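Local coordinates for adenosylmethionine-8-amino-7-oxononanoate aminotransferase (Methanocaldococcus jannaschii, PDB 6ZHK) that acts as a thermostable D-amino acid transaminase of the class-III, pyridoxal-phosphate-dependent aminotransferase family, at the interface of chains A and B. Numbering follows the deposited sequence. Chains: chain A/B, Adenosylmethionine-8-amino-7-oxononanoate aminotransferase.

The interface of chains A and B. Residues chain A 24, 61-62, 429, 431; chain B 89, 91, 338.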
loop_
_atom_site.group_PDB
_atom_site.type_symbol
_atom_site.label_atom_id
_atom_site.label_comp_id
_atom_site.label_asym_id
_atom_site.label_seq_id
_atom_site.Cartn_x
_atom_site.Cartn_y
_atom_site.Cartn_z
ATOM N N PRO A 24 12.081 8.224 2.069
ATOM C CA PRO A 24 11.714 7.300 3.145
ATOM C C PRO A 24 12.966 6.988 3.993
ATOM O O PRO A 24 14.072 6.894 3.446
ATOM C CB PRO A 24 11.302 6.037 2.353
ATOM C CG PRO A 24 12.054 6.118 0.983
ATOM C CD PRO A 24 12.013 7.620 0.716
ATOM N N SER A 61 18.015 -3.988 -3.748
ATOM C CA SER A 61 17.058 -2.871 -3.769
ATOM C C SER A 61 16.074 -2.979 -2.579
ATOM O O SER A 61 14.876 -2.692 -2.712
ATOM C CB SER A 61 16.375 -2.652 -5.118
ATOM O OG SER A 61 17.334 -2.531 -6.194
ATOM N N ILE A 62 16.651 -3.338 -1.411
ATOM C CA ILE A 62 15.941 -3.467 -0.139
ATOM C C ILE A 62 15.050 -4.725 -0.196
ATOM O O ILE A 62 13.828 -4.706 0.140
ATOM C CB ILE A 62 15.212 -2.177 0.317
ATOM C CG1 ILE A 62 15.927 -0.870 -0.057
ATOM C CG2 ILE A 62 14.827 -2.246 1.823
ATOM C CD1 ILE A 62 17.256 -0.665 0.638
ATOM N N TYR A 429 26.738 -1.625 -3.577
ATOM C CA TYR A 429 25.735 -0.861 -2.869
ATOM C C TYR A 429 25.253 -1.755 -1.730
ATOM O O TYR A 429 24.738 -2.859 -1.974
ATOM C CB TYR A 429 24.512 -0.556 -3.759
ATOM C CG TYR A 429 23.384 0.061 -2.953
ATOM C CD1 TYR A 429 23.585 1.191 -2.170
ATOM C CD2 TYR A 429 22.115 -0.490 -3.006
ATOM C CE1 TYR A 429 22.553 1.754 -1.402
ATOM C CE2 TYR A 429 21.067 0.068 -2.282
ATOM C CZ TYR A 429 21.291 1.182 -1.480
ATOM O OH TYR A 429 20.227 1.590 -0.719
ATOM N N ARG A 431 23.019 -1.204 2.027
ATOM C CA ARG A 431 22.363 -0.370 3.036
ATOM C C ARG A 431 22.393 -1.082 4.385
ATOM O O ARG A 431 21.833 -2.166 4.513
ATOM C CB ARG A 431 20.894 -0.041 2.701
ATOM C CG ARG A 431 20.270 0.917 3.709
ATOM C CD ARG A 431 18.849 1.277 3.303
ATOM N NE ARG A 431 18.139 2.058 4.307
ATOM C CZ ARG A 431 18.148 3.394 4.373
ATOM N NH1 ARG A 431 18.881 4.138 3.528
ATOM N NH2 ARG A 431 17.431 3.964 5.317
ATOM N N THR B 89 15.759 1.797 -5.161
ATOM C CA THR B 89 15.199 2.334 -3.911
ATOM C C THR B 89 15.230 3.870 -3.855
ATOM O O THR B 89 16.164 4.512 -4.369
ATOM C CB THR B 89 15.903 1.688 -2.700
ATOM O OG1 THR B 89 15.027 1.920 -1.605
ATOM C CG2 THR B 89 17.279 2.261 -2.418
ATOM N N LEU B 91 15.264 4.694 -0.456
ATOM C CA LEU B 91 15.816 4.714 0.887
ATOM C C LEU B 91 17.302 5.092 0.764
ATOM O O LEU B 91 18.121 4.226 0.437
ATOM C CB LEU B 91 15.641 3.330 1.557
ATOM C CG LEU B 91 14.256 3.089 2.200
ATOM C CD1 LEU B 91 13.241 2.670 1.129
ATOM C CD2 LEU B 91 14.350 2.029 3.309
ATOM N N THR B 338 9.139 -0.719 0.674
ATOM C CA THR B 338 10.068 -1.184 -0.336
ATOM C C THR B 338 9.955 -0.349 -1.601
ATOM O O THR B 338 10.962 0.094 -2.130
ATOM C CB THR B 338 9.736 -2.637 -0.685
ATOM O OG1 THR B 338 9.892 -3.246 0.605
ATOM C CG2 THR B 338 10.734 -3.240 -1.652
HETATM O O HOH W 1 18.029 0.094 -4.934
HETATM O O HOH W 2 13.587 -0.246 -2.449
HETATM O O HOH W 3 21.146 3.510 1.529
#
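B:Thr89 OG1, the side-chain hydroxyl pressed against A:Ile62, accepts a hydrogen bond from B:Leu91 N (3.0 Å, 169° at the hydrogen) and meets water 2 at 2.7 Å. That water also touches the carbonyl oxygens A:Ser61 O and B:Thr338 O, tying both subunits of the homodimer together. With OG1 anti to the backbone N (chi1 -161°), the threonine turns its hydroxyl towards the water and the leucine amide, while the methyl CG2 approaches the phenol oxygen A:Tyr429 OH at 3.5 Å. The isoleucine crosses the threonine at about a right angle, bringing CG1 to 3.7 Å from B:Thr89 CB. Its chi1 of -34° departs from a staggered arrangement, which suggests some strain. Elsewhere in the contact, water 1 joins the hydroxyl A:Ser61 OG to the amide B:Thr89 N.

A:Arg431, a predicted substrate-binding residue, reaches across B:Leu91 with its chain extended from CG to NE. B:Leu91 CB sits over the centre of one guanidinium face, 3.8 Å from A:Arg431 CZ. Although A:Arg431 NH1 lies near B:Leu91 O, its hydrogens are not aimed at that oxygen; water 3, at the guanidinium edge and in its plane, bridges them with a longer leg of 3.3 Å to B:Leu91 O, and also meets A:Tyr429 OH. The interface thus places a neighbouring-subunit leucine against a likely active-site arginine. B:Leu91 CD2 lies near A:Arg431 NE, and the other methyl, CD1, packs against the ring carbon A:Pro24 CG at 3.6 Å.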